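Local structure of centrosomal protein of 104 kDa (Homo sapiens, 5LPI) at residues H35-L39 with W118-M123; C71-S75 with K90-A95; R103-C107 with C128-L132. The protein is required for building cilia and for the structural integrity of the ciliary tip, and the piece described here is its array of four zinc fingers. All coordinates share one frame. Residue numbers count along the deposited sequence, not the author numbering.

Interaction 1: residues H35-L39 with W118-M123; sequences HCLML and WKAHLM. With ZN (zinc ion), chain G; ZN (zinc ion), chain H.
Residues 36-39 make a type I beta turn, closed by Leu39 N to Cys36 O at 3.3 Å, just after helix 27-35 and leading into strand 39-41. It packs against the last part of helix 115-123, regular through Leu122 N to Trp118 O (3.0 Å) and Met123 N to Lys119 O (2.9 Å). The CA atoms pair Leu37 with Met123 at 6.1 Å and Met38 with Leu122 at 6.4 Å. Met38, with all three chi angles m, curls its end onto the helix: CE lies 3.8 Å from Leu122 CD1 and 4.2 Å from Trp118 CB, while SD sits 3.9 Å from Lys119 CA and 3.7 Å from Met123 CG. Met123 CG also touches Leu37 CB at 3.7 Å. Asn131 ND2 bridges the backbones by hydrogen bonding to both Leu37 O and Leu122 O. Each segment supplies one ligand to a different zinc: Cys36 SG at 2.3 Å, with Cys13, Cys16 and His31, and His121 NE2 at 2.1 Å, with Cys104, Cys107 and Cys128. Met38 N donates to Cys36 SG at 3.6 Å. This is packing within a zinc finger array: the turn linking the first finger to the second, set on the last helix of the fourth.

Interaction 2: residues C71-S75 with K90-A95; sequences CYRCS and KDCNPA. With ZN (zinc ion), chain E.
Cys71 to Ser75 is a tight zinc knuckle: Tyr72, Arg73 and Cys74 have helical phi/psi, Ser75 turns to positive phi (72°), and Ser75 N reaches back to Cys71 O at 2.7 Å. The partner, Lys90 to Ala95, leaves helix 83-89 through Lys90, also with positive phi (50°), then extends from Cys92 onward. The nearest CA atoms are those of Cys74 and Pro94, 4.4 Å apart. Zinc ties the segments together through Cys71 SG (2.4 Å; chi1 t), Cys74 SG (2.4 Å; chi1 p) and Cys92 SG (2.3 Å; chi1 p), with His86 as fourth ligand. Cys71 SG also accepts Cys74 N at 3.5 Å and, weakly, Arg73 N at 3.1 Å, so the knuckle's amides point at the thiolate.

Arg73 works at both ends. Its carbonyl O takes Ala95 N at 2.9 Å, and its extended side chain (chi1 and chi2 t) brings NE and NH2 each 3.0 Å from Cys92 O, a forked bond near the guanidinium plane. Pro94 CG lies over one guanidinium face, with Arg73 CZ 3.7 Å away; Lys90 O lies over the other, 3.4 Å from Arg73 NH2 but too poorly angled to bond. Ser75 OG gives a very short bond to Cys74 O, 2.4 Å. Asn93 O, 3.3 Å from Cys74 CB, accepts from Arg103 NH2, Asn93 ND2 donates to His108 O, and Pro94 O takes Asn110 ND2. The knuckle joins strands 68-70 and 77-79 of the third finger's hairpin, while the segment after helix 83-89 closes the site and heads for strand 102-103 of the next finger.

Interaction 3: residues R103-C107 with C128-L132; sequences RCPLC and CTMNL. With ZN (zinc ion), chain H.
The fourth zinc site of the array, built from three cysteines and a histidine, is closed here, where the CxxC knuckle, Cys104 to Cys107, in segment 103-107 meets the tail that follows helix 115-123. Pro105, Leu106 and Cys107 have near-helical phi/psi, as does Thr129 in the tail; the nearest CA pair is Cys107 with Met130, 5.6 Å apart. Zinc is held by Cys104 SG at 2.3 Å (chi1 t), Cys107 SG at 2.4 Å (chi1 p) and Cys128 SG at 2.3 Å (chi1 t), and His121 from the helix completes the four. Backbone amides donate to two of the sulfurs: Cys107 N to Cys104 SG at 3.6 Å, Leu106 N weakly to the same sulfur at 3.4 Å, and Met130 N to Cys128 SG at 3.4 Å.

Beside the metal, Met130 CB lies 3.5 Å from Leu106 O and 3.9 Å from Leu106 CB, and Met130 CG lies 3.8 Å from Cys107 CB. Leu106, with chi1 m and chi2 t, also packs on Ile51 and Leu54 of the second finger. Asn131 ND2 bonds to Leu37 O, in the turn between the first two fingers, and to Leu122 O, while Leu106 CD1 rests 4.0 Å from Asn131 CA.

Along the chain, interaction 2 falls wholly between the two segments of interaction 1 and is complete before interaction 3 begins, whereas the segments of interactions 1 and 3 alternate. Interactions 1 and 3 are neighbours, with centres about 10 Å apart: they share one zinc ion, and His121 O meets Cys128 N at 2.8 Å. Interaction 2 lies farther out, its centre about 16 Å from that of interaction 3 and 23 Å from that of interaction 1. Its link to interaction 3 is the side chain of Arg103. The fourth finger thus touches the turn between the first two fingers, the second finger itself and the tail of the third, consistent with an array whose fingers pack on one another.

Interaction 1: residues H35-L39 with W118-M123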
loop_
_atom_site.group_PDB
_atom_site.type_symbol
_atom_site.label_atom_id
_atom_site.label_comp_id
_atom_site.label_asym_id
_atom_site.label_seq_id
_atom_site.Cartn_x
_atom_site.Cartn_y
_atom_site.Cartn_z
ATOM N N HIS A 35 1.422 11.321 -7.457
ATOM C CA HIS A 35 0.005 11.648 -7.296
ATOM C C HIS A 35 -0.903 10.482 -6.943
ATOM O O HIS A 35 -1.862 10.687 -6.205
ATOM C CB HIS A 35 -0.517 12.304 -8.576
ATOM C CG HIS A 35 0.224 13.545 -8.937
ATOM N ND1 HIS A 35 0.235 14.659 -8.129
ATOM C CD2 HIS A 35 0.999 13.845 -10.006
ATOM C CE1 HIS A 35 0.980 15.600 -8.687
ATOM N NE2 HIS A 35 1.454 15.132 -9.828
ATOM N N CYS A 36 -0.660 9.276 -7.463
ATOM C CA CYS A 36 -1.615 8.181 -7.281
ATOM C C CYS A 36 -1.870 7.896 -5.803
ATOM O O CYS A 36 -0.940 7.604 -5.049
ATOM C CB CYS A 36 -1.113 6.914 -7.969
ATOM S SG CYS A 36 -2.304 5.522 -7.902
ATOM N N LEU A 37 -3.149 7.942 -5.394
ATOM C CA LEU A 37 -3.490 7.746 -3.985
ATOM C C LEU A 37 -3.265 6.313 -3.513
ATOM O O LEU A 37 -3.199 6.077 -2.303
ATOM C CB LEU A 37 -4.954 8.142 -3.734
ATOM C CG LEU A 37 -5.287 9.617 -3.975
ATOM C CD1 LEU A 37 -6.760 9.887 -3.762
ATOM C CD2 LEU A 37 -4.446 10.513 -3.085
ATOM N N MET A 38 -3.152 5.353 -4.422
ATOM C CA MET A 38 -2.975 3.959 -4.035
ATOM C C MET A 38 -1.515 3.579 -3.839
ATOM O O MET A 38 -1.223 2.467 -3.367
ATOM C CB MET A 38 -3.606 3.046 -5.083
ATOM C CG MET A 38 -5.092 3.306 -5.302
ATOM S SD MET A 38 -6.080 2.914 -3.834
ATOM C CE MET A 38 -5.659 1.178 -3.661
ATOM N N LEU A 39 -0.598 4.472 -4.174
ATOM C CA LEU A 39 0.822 4.188 -4.114
ATOM C C LEU A 39 1.493 5.113 -3.110
ATOM O O LEU A 39 0.951 6.155 -2.720
ATOM C CB LEU A 39 1.473 4.363 -5.498
ATOM C CG LEU A 39 0.760 3.704 -6.673
ATOM C CD1 LEU A 39 1.471 4.070 -7.989
ATOM C CD2 LEU A 39 0.677 2.181 -6.509
ATOM N N TRP A 118 -9.940 -1.681 -0.542
ATOM C CA TRP A 118 -8.677 -0.946 -0.564
ATOM C C TRP A 118 -8.864 0.441 -1.166
ATOM O O TRP A 118 -8.409 1.447 -0.608
ATOM C CB TRP A 118 -7.620 -1.717 -1.352
ATOM C CG TRP A 118 -6.798 -2.622 -0.519
ATOM C CD1 TRP A 118 -6.693 -3.981 -0.633
ATOM C CD2 TRP A 118 -5.964 -2.241 0.569
ATOM N NE1 TRP A 118 -5.827 -4.468 0.319
ATOM C CE2 TRP A 118 -5.373 -3.419 1.076
ATOM C CE3 TRP A 118 -5.635 -1.012 1.155
ATOM C CZ2 TRP A 118 -4.483 -3.405 2.152
ATOM C CZ3 TRP A 118 -4.750 -1.003 2.231
ATOM C CH2 TRP A 118 -4.189 -2.187 2.717
ATOM N N LYS A 119 -9.523 0.508 -2.322
ATOM C CA LYS A 119 -9.730 1.801 -2.964
ATOM C C LYS A 119 -10.554 2.729 -2.084
ATOM O O LYS A 119 -10.222 3.909 -1.940
ATOM C CB LYS A 119 -10.403 1.617 -4.329
ATOM C CG LYS A 119 -9.485 1.046 -5.403
ATOM C CD LYS A 119 -10.139 1.202 -6.784
ATOM C CE LYS A 119 -9.217 0.751 -7.913
ATOM N NZ LYS A 119 -9.060 -0.731 -7.942
ATOM N N ALA A 120 -11.628 2.214 -1.477
ATOM C CA ALA A 120 -12.471 3.077 -0.656
ATOM C C ALA A 120 -11.723 3.568 0.580
ATOM O O ALA A 120 -11.887 4.721 1.004
ATOM C CB ALA A 120 -13.752 2.338 -0.270
ATOM N N HIS A 121 -10.894 2.710 1.175
ATOM C CA HIS A 121 -10.116 3.137 2.334
ATOM C C HIS A 121 -9.104 4.214 1.963
ATOM O O HIS A 121 -9.020 5.256 2.617
ATOM C CB HIS A 121 -9.395 1.945 2.949
ATOM C CG HIS A 121 -8.582 2.310 4.150
ATOM N ND1 HIS A 121 -9.141 2.502 5.394
ATOM C CD2 HIS A 121 -7.257 2.557 4.290
ATOM C CE1 HIS A 121 -8.196 2.835 6.253
ATOM N NE2 HIS A 121 -7.043 2.869 5.609
ATOM N N LEU A 122 -8.329 3.980 0.913
ATOM C CA LEU A 122 -7.206 4.868 0.617
ATOM C C LEU A 122 -7.633 6.144 -0.109
ATOM O O LEU A 122 -7.002 7.191 0.069
ATOM C CB LEU A 122 -6.158 4.107 -0.193
ATOM C CG LEU A 122 -5.416 3.041 0.627
ATOM C CD1 LEU A 122 -4.481 2.235 -0.258
ATOM C CD2 LEU A 122 -4.633 3.686 1.781
ATOM N N MET A 123 -8.711 6.098 -0.892
ATOM C CA MET A 123 -9.107 7.242 -1.705
ATOM C C MET A 123 -10.430 7.871 -1.313
ATOM O O MET A 123 -10.675 9.025 -1.676
ATOM C CB MET A 123 -9.201 6.825 -3.174
ATOM C CG MET A 123 -8.006 6.039 -3.592
ATOM S SD MET A 123 -7.881 6.004 -5.363
ATOM C CE MET A 123 -8.975 4.725 -5.811
HETATM ZN ZN ZN G . -3.324 6.007 -9.955
HETATM ZN ZN ZN H . -5.222 3.521 6.381
#

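Interaction 2: residues C71-S75 with K90-A95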
loop_
_atom_site.group_PDB
_atom_site.type_symbol
_atom_site.label_atom_id
_atom_site.label_comp_id
_atom_site.label_asym_id
_atom_site.label_seq_id
_atom_site.Cartn_x
_atom_site.Cartn_y
_atom_site.Cartn_z
ATOM N N CYS A 71 6.398 -8.459 12.816
ATOM C CA CYS A 71 5.750 -8.723 14.092
ATOM C C CYS A 71 4.635 -9.730 13.873
ATOM O O CYS A 71 3.701 -9.472 13.103
ATOM C CB CYS A 71 5.190 -7.450 14.719
ATOM S SG CYS A 71 4.119 -7.859 16.151
ATOM N N TYR A 72 4.732 -10.876 14.549
ATOM C CA TYR A 72 3.718 -11.904 14.405
ATOM C C TYR A 72 2.377 -11.481 14.987
ATOM O O TYR A 72 1.368 -12.126 14.690
ATOM C CB TYR A 72 4.211 -13.203 15.047
ATOM C CG TYR A 72 5.461 -13.766 14.390
ATOM C CD1 TYR A 72 5.801 -13.425 13.082
ATOM C CD2 TYR A 72 6.304 -14.635 15.078
ATOM C CE1 TYR A 72 6.941 -13.932 12.481
ATOM C CE2 TYR A 72 7.444 -15.154 14.482
ATOM C CZ TYR A 72 7.758 -14.797 13.185
ATOM O OH TYR A 72 8.893 -15.308 12.596
ATOM N N ARG A 73 2.331 -10.408 15.780
ATOM C CA ARG A 73 1.052 -9.924 16.299
ATOM C C ARG A 73 0.312 -9.096 15.254
ATOM O O ARG A 73 -0.824 -9.415 14.887
ATOM C CB ARG A 73 1.269 -9.116 17.585
ATOM C CG ARG A 73 -0.007 -8.646 18.293
ATOM C CD ARG A 73 0.354 -7.892 19.580
ATOM N NE ARG A 73 -0.588 -6.825 19.933
ATOM C CZ ARG A 73 -1.561 -6.954 20.831
ATOM N NH1 ARG A 73 -1.723 -8.105 21.470
ATOM N NH2 ARG A 73 -2.359 -5.931 21.106
ATOM N N CYS A 74 0.940 -8.035 14.749
ATOM C CA CYS A 74 0.266 -7.150 13.812
ATOM C C CYS A 74 0.571 -7.455 12.351
ATOM O O CYS A 74 -0.063 -6.857 11.479
ATOM C CB CYS A 74 0.622 -5.686 14.101
ATOM S SG CYS A 74 2.372 -5.325 13.963
ATOM N N SER A 75 1.518 -8.348 12.062
ATOM C CA SER A 75 1.924 -8.755 10.714
ATOM C C SER A 75 2.708 -7.676 9.978
ATOM O O SER A 75 3.064 -7.880 8.810
ATOM C CB SER A 75 0.736 -9.169 9.832
ATOM O OG SER A 75 0.032 -8.021 9.361
ATOM N N LYS A 90 3.472 -4.889 23.198
ATOM C CA LYS A 90 2.144 -5.412 22.841
ATOM C C LYS A 90 1.124 -4.298 22.602
ATOM O O LYS A 90 -0.041 -4.401 22.993
ATOM C CB LYS A 90 1.628 -6.379 23.911
ATOM C CG LYS A 90 2.324 -7.716 23.944
ATOM C CD LYS A 90 1.753 -8.597 25.046
ATOM C CE LYS A 90 2.692 -9.753 25.380
ATOM N NZ LYS A 90 2.172 -10.617 26.485
ATOM N N ASP A 91 1.560 -3.211 21.969
ATOM C CA ASP A 91 0.673 -2.080 21.724
ATOM C C ASP A 91 0.138 -2.024 20.300
ATOM O O ASP A 91 -0.732 -1.193 20.021
ATOM C CB ASP A 91 1.385 -0.764 22.045
ATOM C CG ASP A 91 1.646 -0.595 23.524
ATOM O OD1 ASP A 91 0.816 -1.071 24.330
ATOM O OD2 ASP A 91 2.682 0.005 23.878
ATOM N N CYS A 92 0.631 -2.877 19.404
ATOM C CA CYS A 92 0.189 -2.854 18.016
ATOM C C CYS A 92 -1.202 -3.479 17.888
ATOM O O CYS A 92 -1.655 -4.240 18.754
ATOM C CB CYS A 92 1.187 -3.599 17.127
ATOM S SG CYS A 92 1.457 -5.323 17.614
ATOM N N ASN A 93 -1.886 -3.138 16.796
ATOM C CA ASN A 93 -3.215 -3.682 16.550
ATOM C C ASN A 93 -3.103 -5.082 15.951
ATOM O O ASN A 93 -2.506 -5.239 14.877
ATOM C CB ASN A 93 -3.996 -2.769 15.613
ATOM C CG ASN A 93 -5.418 -3.289 15.340
ATOM O OD1 ASN A 93 -5.956 -4.107 16.100
ATOM N ND2 ASN A 93 -6.011 -2.833 14.244
ATOM N N PRO A 94 -3.666 -6.109 16.585
ATOM C CA PRO A 94 -3.491 -7.474 16.065
ATOM C C PRO A 94 -4.053 -7.630 14.659
ATOM O O PRO A 94 -5.018 -6.968 14.268
ATOM C CB PRO A 94 -4.256 -8.337 17.076
ATOM C CG PRO A 94 -4.243 -7.523 18.338
ATOM C CD PRO A 94 -4.366 -6.101 17.885
ATOM N N ALA A 95 -3.419 -8.511 13.891
ATOM C CA ALA A 95 -3.828 -8.772 12.521
ATOM C C ALA A 95 -4.854 -9.900 12.477
ATOM O O ALA A 95 -5.017 -10.667 13.430
ATOM C CB ALA A 95 -2.619 -9.129 11.655
HETATM ZN ZN ZN E . 3.183 -5.649 16.175
#

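Interaction 3: residues R103-C107 with C128-L132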
loop_
_atom_site.group_PDB
_atom_site.type_symbol
_atom_site.label_atom_id
_atom_site.label_comp_id
_atom_site.label_asym_id
_atom_site.label_seq_id
_atom_site.Cartn_x
_atom_site.Cartn_y
_atom_site.Cartn_z
ATOM N N ARG A 103 -5.486 -5.040 5.745
ATOM C CA ARG A 103 -4.758 -4.371 6.814
ATOM C C ARG A 103 -4.018 -3.179 6.226
ATOM O O ARG A 103 -3.137 -3.354 5.377
ATOM C CB ARG A 103 -3.772 -5.328 7.488
ATOM C CG ARG A 103 -2.730 -4.645 8.355
ATOM C CD ARG A 103 -3.374 -3.837 9.472
ATOM N NE ARG A 103 -2.432 -3.520 10.547
ATOM C CZ ARG A 103 -2.517 -3.997 11.790
ATOM N NH1 ARG A 103 -3.513 -4.820 12.131
ATOM N NH2 ARG A 103 -1.620 -3.634 12.701
ATOM N N CYS A 104 -4.369 -1.982 6.673
ATOM C CA CYS A 104 -3.680 -0.783 6.203
ATOM C C CYS A 104 -2.365 -0.632 6.944
ATOM O O CYS A 104 -2.370 -0.531 8.176
ATOM C CB CYS A 104 -4.506 0.480 6.412
ATOM S SG CYS A 104 -3.673 1.922 5.689
ATOM N N PRO A 105 -1.228 -0.619 6.249
ATOM C CA PRO A 105 0.050 -0.411 6.935
ATOM C C PRO A 105 0.298 1.040 7.328
ATOM O O PRO A 105 1.268 1.310 8.052
ATOM C CB PRO A 105 1.069 -0.873 5.894
ATOM C CG PRO A 105 0.446 -0.397 4.580
ATOM C CD PRO A 105 -1.065 -0.677 4.780
ATOM N N LEU A 106 -0.532 1.980 6.871
ATOM C CA LEU A 106 -0.326 3.388 7.205
ATOM C C LEU A 106 -1.046 3.781 8.492
ATOM O O LEU A 106 -0.480 4.482 9.336
ATOM C CB LEU A 106 -0.795 4.282 6.055
ATOM C CG LEU A 106 -0.188 3.985 4.679
ATOM C CD1 LEU A 106 -0.723 4.977 3.648
ATOM C CD2 LEU A 106 1.361 4.018 4.737
ATOM N N CYS A 107 -2.296 3.348 8.661
ATOM C CA CYS A 107 -3.054 3.675 9.862
ATOM C C CYS A 107 -3.311 2.464 10.748
ATOM O O CYS A 107 -3.907 2.616 11.822
ATOM C CB CYS A 107 -4.387 4.352 9.488
ATOM S SG CYS A 107 -5.627 3.235 8.758
ATOM N N CYS A 128 -8.754 6.732 4.959
ATOM C CA CYS A 128 -7.469 6.677 5.646
ATOM C C CYS A 128 -7.007 8.074 6.043
ATOM O O CYS A 128 -6.984 8.992 5.221
ATOM C CB CYS A 128 -6.415 6.012 4.758
ATOM S SG CYS A 128 -4.875 5.661 5.651
ATOM N N THR A 129 -6.632 8.234 7.304
ATOM C CA THR A 129 -6.116 9.501 7.797
ATOM C C THR A 129 -4.606 9.618 7.662
ATOM O O THR A 129 -4.051 10.674 7.975
ATOM C CB THR A 129 -6.481 9.678 9.267
ATOM O OG1 THR A 129 -5.698 8.759 10.034
ATOM C CG2 THR A 129 -7.950 9.372 9.487
ATOM N N MET A 130 -3.924 8.560 7.236
ATOM C CA MET A 130 -2.468 8.552 7.215
ATOM C C MET A 130 -1.914 8.479 5.795
ATOM O O MET A 130 -0.722 8.228 5.622
ATOM C CB MET A 130 -1.934 7.389 8.061
ATOM C CG MET A 130 -2.216 7.514 9.557
ATOM S SD MET A 130 -1.487 9.023 10.242
ATOM C CE MET A 130 0.260 8.664 10.083
ATOM N N ASN A 131 -2.746 8.699 4.779
ATOM C CA ASN A 131 -2.306 8.675 3.383
ATOM C C ASN A 131 -1.849 10.077 2.999
ATOM O O ASN A 131 -2.671 10.958 2.726
ATOM C CB ASN A 131 -3.433 8.185 2.482
ATOM C CG ASN A 131 -2.995 7.989 1.050
ATOM O OD1 ASN A 131 -1.840 8.249 0.696
ATOM N ND2 ASN A 131 -3.917 7.515 0.210
ATOM N N LEU A 132 -0.526 10.274 2.936
ATOM C CA LEU A 132 0.034 11.610 2.762
ATOM C C LEU A 132 -0.193 12.188 1.372
ATOM O O LEU A 132 0.019 13.391 1.186
ATOM C CB LEU A 132 1.532 11.599 3.073
ATOM C CG LEU A 132 1.878 10.983 4.435
ATOM C CD1 LEU A 132 3.381 11.004 4.695
ATOM C CD2 LEU A 132 1.109 11.688 5.551
HETATM ZN ZN ZN H . -5.222 3.521 6.381
#